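Long-range contacts in nickel-dependent hydrogenase large subunit (Allochromatium vinosum, PDB 3MYR), which carries the nickel-iron centre of a heterodimeric [NiFe] hydrogenase, which catalyses the oxidation of H2 with transfer of the electrons to an acceptor: residues L80-P85 / T462-L467; H68-V73 / P215-G220. One frame throughout, in Å; residues are numbered along the deposited sequence.

Contact 1 of 2, residues L80-P85 / T462-L467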
loop_
_atom_site.group_PDB
_atom_site.type_symbol
_atom_site.label_atom_id
_atom_site.label_comp_id
_atom_site.label_asym_id
_atom_site.label_seq_id
_atom_site.Cartn_x
_atom_site.Cartn_y
_atom_site.Cartn_z
ATOM N N LEU B 80 11.127 21.472 12.420
ATOM C CA LEU B 80 11.986 22.560 11.957
ATOM C C LEU B 80 11.184 23.837 11.761
ATOM O O LEU B 80 11.768 24.936 11.562
ATOM C CB LEU B 80 12.568 22.161 10.631
ATOM C CG LEU B 80 13.945 21.513 10.670
ATOM C CD1 LEU B 80 14.641 21.150 12.022
ATOM C CD2 LEU B 80 14.415 20.767 9.468
ATOM N N ARG B 81 9.859 23.696 11.845
ATOM C CA ARG B 81 8.850 24.788 11.590
ATOM C C ARG B 81 8.989 25.355 10.218
ATOM O O ARG B 81 9.143 26.555 10.047
ATOM C CB ARG B 81 8.921 25.944 12.628
ATOM C CG ARG B 81 9.433 25.412 13.952
ATOM C CD ARG B 81 8.416 25.293 15.027
ATOM N NE ARG B 81 8.794 26.258 16.077
ATOM C CZ ARG B 81 8.325 27.519 16.205
ATOM N NH1 ARG B 81 8.753 28.294 17.224
ATOM N NH2 ARG B 81 7.416 28.020 15.349
ATOM N N ILE B 82 8.990 24.500 9.215
ATOM C CA ILE B 82 9.010 25.033 7.882
ATOM C C ILE B 82 7.541 25.180 7.472
ATOM O O ILE B 82 6.796 24.225 7.567
ATOM C CB ILE B 82 9.701 24.024 7.005
ATOM C CG1 ILE B 82 11.125 23.868 7.500
ATOM C CG2 ILE B 82 9.587 24.410 5.529
ATOM C CD1 ILE B 82 11.886 22.641 6.867
ATOM N N GLU B 83 7.134 26.339 6.969
ATOM C CA GLU B 83 5.796 26.482 6.316
ATOM C C GLU B 83 5.896 26.210 4.823
ATOM O O GLU B 83 6.811 26.702 4.162
ATOM C CB GLU B 83 5.288 27.951 6.433
ATOM C CG GLU B 83 4.899 28.415 7.822
ATOM C CD GLU B 83 3.403 28.223 8.107
ATOM O OE1 GLU B 83 2.539 28.442 7.180
ATOM O OE2 GLU B 83 3.106 27.856 9.274
ATOM N N LEU B 84 4.931 25.499 4.265
ATOM C CA LEU B 84 4.927 25.236 2.830
ATOM C C LEU B 84 4.380 26.430 2.078
ATOM O O LEU B 84 3.398 27.011 2.519
ATOM C CB LEU B 84 3.973 24.093 2.500
ATOM C CG LEU B 84 4.299 22.661 2.834
ATOM C CD1 LEU B 84 3.355 21.745 2.008
ATOM C CD2 LEU B 84 5.740 22.365 2.551
ATOM N N PRO B 85 4.821 26.615 0.826
ATOM C CA PRO B 85 4.067 27.502 -0.078
ATOM C C PRO B 85 2.714 26.909 -0.451
ATOM O O PRO B 85 2.543 25.666 -0.527
ATOM C CB PRO B 85 4.943 27.570 -1.346
ATOM C CG PRO B 85 6.248 26.853 -1.005
ATOM C CD PRO B 85 5.953 25.942 0.167
ATOM N N THR B 462 6.968 26.663 -5.327
ATOM C CA THR B 462 6.618 25.290 -4.942
ATOM C C THR B 462 7.549 24.753 -3.843
ATOM O O THR B 462 7.336 23.645 -3.320
ATOM C CB THR B 462 6.699 24.309 -6.182
ATOM O OG1 THR B 462 7.904 24.594 -6.913
ATOM C CG2 THR B 462 5.489 24.463 -7.137
ATOM N N PHE B 463 8.530 25.551 -3.410
ATOM C CA PHE B 463 9.516 25.033 -2.452
ATOM C C PHE B 463 10.078 26.121 -1.581
ATOM O O PHE B 463 10.584 27.141 -2.086
ATOM C CB PHE B 463 10.644 24.324 -3.236
ATOM C CG PHE B 463 11.768 23.821 -2.374
ATOM C CD1 PHE B 463 13.012 24.459 -2.381
ATOM C CD2 PHE B 463 11.608 22.689 -1.590
ATOM C CE1 PHE B 463 14.106 23.928 -1.591
ATOM C CE2 PHE B 463 12.665 22.198 -0.744
ATOM C CZ PHE B 463 13.908 22.833 -0.764
ATOM N N ASN B 464 10.006 25.913 -0.271
ATOM C CA ASN B 464 10.529 26.867 0.694
ATOM C C ASN B 464 11.970 26.355 0.968
ATOM O O ASN B 464 12.152 25.283 1.581
ATOM C CB ASN B 464 9.662 26.771 1.962
ATOM C CG ASN B 464 10.164 27.664 3.114
ATOM O OD1 ASN B 464 9.505 27.818 4.184
ATOM N ND2 ASN B 464 11.342 28.134 2.966
ATOM N N GLU B 465 12.977 27.034 0.410
ATOM C CA GLU B 465 14.363 26.613 0.582
ATOM C C GLU B 465 15.023 27.047 1.900
ATOM O O GLU B 465 16.188 26.696 2.174
ATOM C CB GLU B 465 15.243 27.099 -0.588
ATOM C CG GLU B 465 15.538 28.687 -0.661
ATOM C CD GLU B 465 14.286 29.637 -1.048
ATOM O OE1 GLU B 465 13.061 29.245 -1.128
ATOM O OE2 GLU B 465 14.550 30.862 -1.260
ATOM N N THR B 466 14.331 27.853 2.692
ATOM C CA THR B 466 15.072 28.638 3.697
ATOM C C THR B 466 15.807 27.730 4.751
ATOM O O THR B 466 16.952 28.007 5.156
ATOM C CB THR B 466 14.249 29.883 4.288
ATOM O OG1 THR B 466 14.030 29.708 5.680
ATOM C CG2 THR B 466 12.930 30.233 3.582
ATOM N N LEU B 467 15.208 26.590 5.108
ATOM C CA LEU B 467 15.835 25.694 6.092
ATOM C C LEU B 467 16.312 24.372 5.436
ATOM O O LEU B 467 16.448 23.338 6.104
ATOM C CB LEU B 467 14.918 25.398 7.302
ATOM C CG LEU B 467 14.575 26.640 8.169
ATOM C CD1 LEU B 467 13.643 26.342 9.303
ATOM C CD2 LEU B 467 15.793 27.449 8.678
#
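I82 and L467 make the apolar side of this loop-to-loop contact. The two side chains lie alongside each other and run opposite ways. CG1 of I82 lies 4.0 Å from CD1 of L467. CD1 of I82 packs on CB of L467. CG1 of I82 and CG of L467 both stand beside the backbone N and anti to the carbonyl carbon (chi1 -62° in I82). The same L467 CD1 comes within 3.3 Å of L80 O, so this methyl packs against backbone as well as side chain.

The other I82 branch, CG2, is anti to the backbone N. It faces N464, whose side chain it crosses at a slant, and lies 4.1 Å from N464 CG. N464 extends away from its own backbone N (chi1 176°) and toward the E83 carbonyl; its CB is 3.6 Å from E83 O.

P85 closes the far end. Its ring lies against backbone, with CG 3.6 Å from F463 N. Its CD is 4.2 Å from N464 CB. P85 is also the N-cap residue of helix 86-112. F463 turns away from 80-85 and meets F203 of the small subunit edge-to-face. T462 N is hydrogen-bonded to D204 OD2 of that subunit.

The two segments run roughly antiparallel, 158° apart, but neither is a regular strand. The arrangement is a helix-helix connection, 80-85, packed against the loop that leads into strand 476-485, partly buried beside the small-subunit interface.

Contact 2 of 2, residues H68-V73 / P215-G220; sequences HGIASV and PNFVVG. With NFV (Ni-Fe oxidized active center), chain N.
F217 and V73 carry most of this buried helix-to-loop contact. It joins helix 67-80, which starts beside the Ni-Fe centre of the [NiFe] hydrogenase large subunit, to the extended segment 215-220.

The F217 ring packs on the helix backbone. G69 C lies over one face of the ring, and G69 CA is 4.0 Å from F217 CD2. A CB at G69 would point toward the loop and clash with F217 CD2. I70 CG1 is 3.7 Å from F217 CE1. M95 of helix 86-112 also packs on F217.

Aliphatic contacts centre on V73. Its CG1 is anti to the carbonyl carbon (chi1 -68°). This methyl touches F217 CB and V219 CG2, both at 4.0 Å.

Among the polar groups, E77 OE2 is hydrogen-bonded to G220 N. H68 points away from 215-220, and its NE2 is 3.4 Å from O1 of the metal centre. H68 ND1 is hydrogen-bonded to H492 NE2. An alanine at H68 would probably leave H492 NE2 without this partner and open a gap beside O1.

The closest approach of V73 to the loop is to backbone: CG1 is 3.6 Å from V218 C.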
loop_
_atom_site.group_PDB
_atom_site.type_symbol
_atom_site.label_atom_id
_atom_site.label_comp_id
_atom_site.label_asym_id
_atom_site.label_seq_id
_atom_site.Cartn_x
_atom_site.Cartn_y
_atom_site.Cartn_z
ATOM N N HIS B 68 3.484 7.535 3.623
ATOM C CA HIS B 68 4.613 7.704 4.522
ATOM C C HIS B 68 5.579 8.794 4.042
ATOM O O HIS B 68 6.300 9.307 4.860
ATOM C CB HIS B 68 5.357 6.371 4.722
ATOM C CG HIS B 68 4.520 5.339 5.441
ATOM N ND1 HIS B 68 4.296 5.376 6.789
ATOM C CD2 HIS B 68 3.858 4.244 4.988
ATOM C CE1 HIS B 68 3.488 4.379 7.142
ATOM N NE2 HIS B 68 3.216 3.669 6.065
ATOM N N GLY B 69 5.710 9.017 2.716
ATOM C CA GLY B 69 6.463 10.144 2.228
ATOM C C GLY B 69 5.856 11.421 2.805
ATOM O O GLY B 69 6.560 12.278 3.292
ATOM N N ILE B 70 4.552 11.590 2.687
ATOM C CA ILE B 70 3.901 12.769 3.209
ATOM C C ILE B 70 4.076 12.927 4.742
ATOM O O ILE B 70 4.428 14.005 5.219
ATOM C CB ILE B 70 2.389 12.785 2.765
ATOM C CG1 ILE B 70 2.388 13.334 1.326
ATOM C CG2 ILE B 70 1.579 13.764 3.691
ATOM C CD1 ILE B 70 1.187 13.160 0.710
ATOM N N ALA B 71 3.831 11.862 5.508
ATOM C CA ALA B 71 3.964 11.946 6.965
ATOM C C ALA B 71 5.422 12.296 7.347
ATOM O O ALA B 71 5.662 13.088 8.267
ATOM C CB ALA B 71 3.574 10.600 7.595
ATOM N N SER B 72 6.382 11.724 6.600
ATOM C CA SER B 72 7.783 11.970 6.856
ATOM C C SER B 72 8.192 13.410 6.628
ATOM O O SER B 72 8.812 14.023 7.497
ATOM C CB SER B 72 8.690 11.043 6.025
ATOM O OG SER B 72 10.026 11.229 6.421
ATOM N N VAL B 73 7.830 14.001 5.490
ATOM C CA VAL B 73 8.323 15.394 5.205
ATOM C C VAL B 73 7.546 16.307 6.172
ATOM O O VAL B 73 8.078 17.327 6.624
ATOM C CB VAL B 73 8.100 15.847 3.716
ATOM C CG1 VAL B 73 9.008 15.028 2.740
ATOM C CG2 VAL B 73 6.647 15.666 3.326
ATOM N N PRO B 215 6.005 7.831 -5.602
ATOM C CA PRO B 215 6.422 9.139 -6.112
ATOM C C PRO B 215 7.444 9.849 -5.191
ATOM O O PRO B 215 7.636 9.465 -3.999
ATOM C CB PRO B 215 5.094 9.933 -6.189
ATOM C CG PRO B 215 4.245 9.282 -5.106
ATOM C CD PRO B 215 4.571 7.780 -5.277
ATOM N N ASN B 216 8.042 10.927 -5.708
ATOM C CA ASN B 216 9.036 11.711 -4.913
ATOM C C ASN B 216 8.430 12.866 -4.120
ATOM O O ASN B 216 7.439 13.474 -4.552
ATOM C CB ASN B 216 10.165 12.212 -5.859
ATOM C CG ASN B 216 10.883 11.019 -6.528
ATOM O OD1 ASN B 216 10.740 10.794 -7.730
ATOM N ND2 ASN B 216 11.499 10.180 -5.719
ATOM N N PHE B 217 9.084 13.199 -3.010
ATOM C CA PHE B 217 8.639 14.279 -2.136
ATOM C C PHE B 217 9.853 15.086 -1.758
ATOM O O PHE B 217 10.941 14.666 -2.010
ATOM C CB PHE B 217 7.970 13.737 -0.865
ATOM C CG PHE B 217 6.728 12.999 -1.153
ATOM C CD1 PHE B 217 5.529 13.685 -1.291
ATOM C CD2 PHE B 217 6.795 11.630 -1.482
ATOM C CE1 PHE B 217 4.395 12.999 -1.750
ATOM C CE2 PHE B 217 5.679 10.912 -1.851
ATOM C CZ PHE B 217 4.462 11.586 -2.000
ATOM N N VAL B 218 9.676 16.318 -1.293
ATOM C CA VAL B 218 10.804 16.968 -0.628
ATOM C C VAL B 218 10.351 17.674 0.635
ATOM O O VAL B 218 9.223 18.230 0.702
ATOM C CB VAL B 218 11.529 18.064 -1.456
ATOM C CG1 VAL B 218 12.431 17.475 -2.354
ATOM C CG2 VAL B 218 10.528 18.938 -2.192
ATOM N N VAL B 219 11.285 17.777 1.579
ATOM C CA VAL B 219 10.995 18.518 2.780
ATOM C C VAL B 219 10.938 20.010 2.417
ATOM O O VAL B 219 11.923 20.546 1.905
ATOM C CB VAL B 219 12.156 18.364 3.793
ATOM C CG1 VAL B 219 11.943 19.445 4.951
ATOM C CG2 VAL B 219 12.151 16.943 4.310
ATOM N N GLY B 220 9.849 20.689 2.760
ATOM C CA GLY B 220 9.765 22.095 2.427
ATOM C C GLY B 220 8.913 22.419 1.209
ATOM O O GLY B 220 8.722 23.588 0.887
HETATM FE FE NFV N . -0.732 2.134 5.094
HETATM NI NI NFV N . 0.276 -0.118 3.363
HETATM C C1 NFV N . -0.308 3.398 5.931
HETATM O O1 NFV N . -0.040 4.410 6.594
HETATM C C2 NFV N . -2.345 3.037 4.627
HETATM N N2 NFV N . -3.334 3.621 4.338
HETATM C C3 NFV N . -1.534 1.298 6.580
HETATM N N3 NFV N . -2.007 0.770 7.512
HETATM O O4 NFV N . -1.348 0.604 3.987
#

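How the contacts relate
Along the chain the order is 68-73, 80-85, 215-220, 462-467, so the two contacts cross. Contact 2 closes a largely helical loop of 141 residues, from helix 67-80 to the loop after helix 203-209. Contact 1 closes a longer one of 376 residues, from the turn after helix 67-80 to the loop before strand 476-485. The helix thus enters contact 2 near its start and leads into contact 1 at its end. The contacts also touch. N464 N lies 2.9 Å from G220 O, a probable hydrogen bond, and L84 CD2 packs on G220 C. Segment 215-220 therefore ties both contacts together on the same side of the chain's centre.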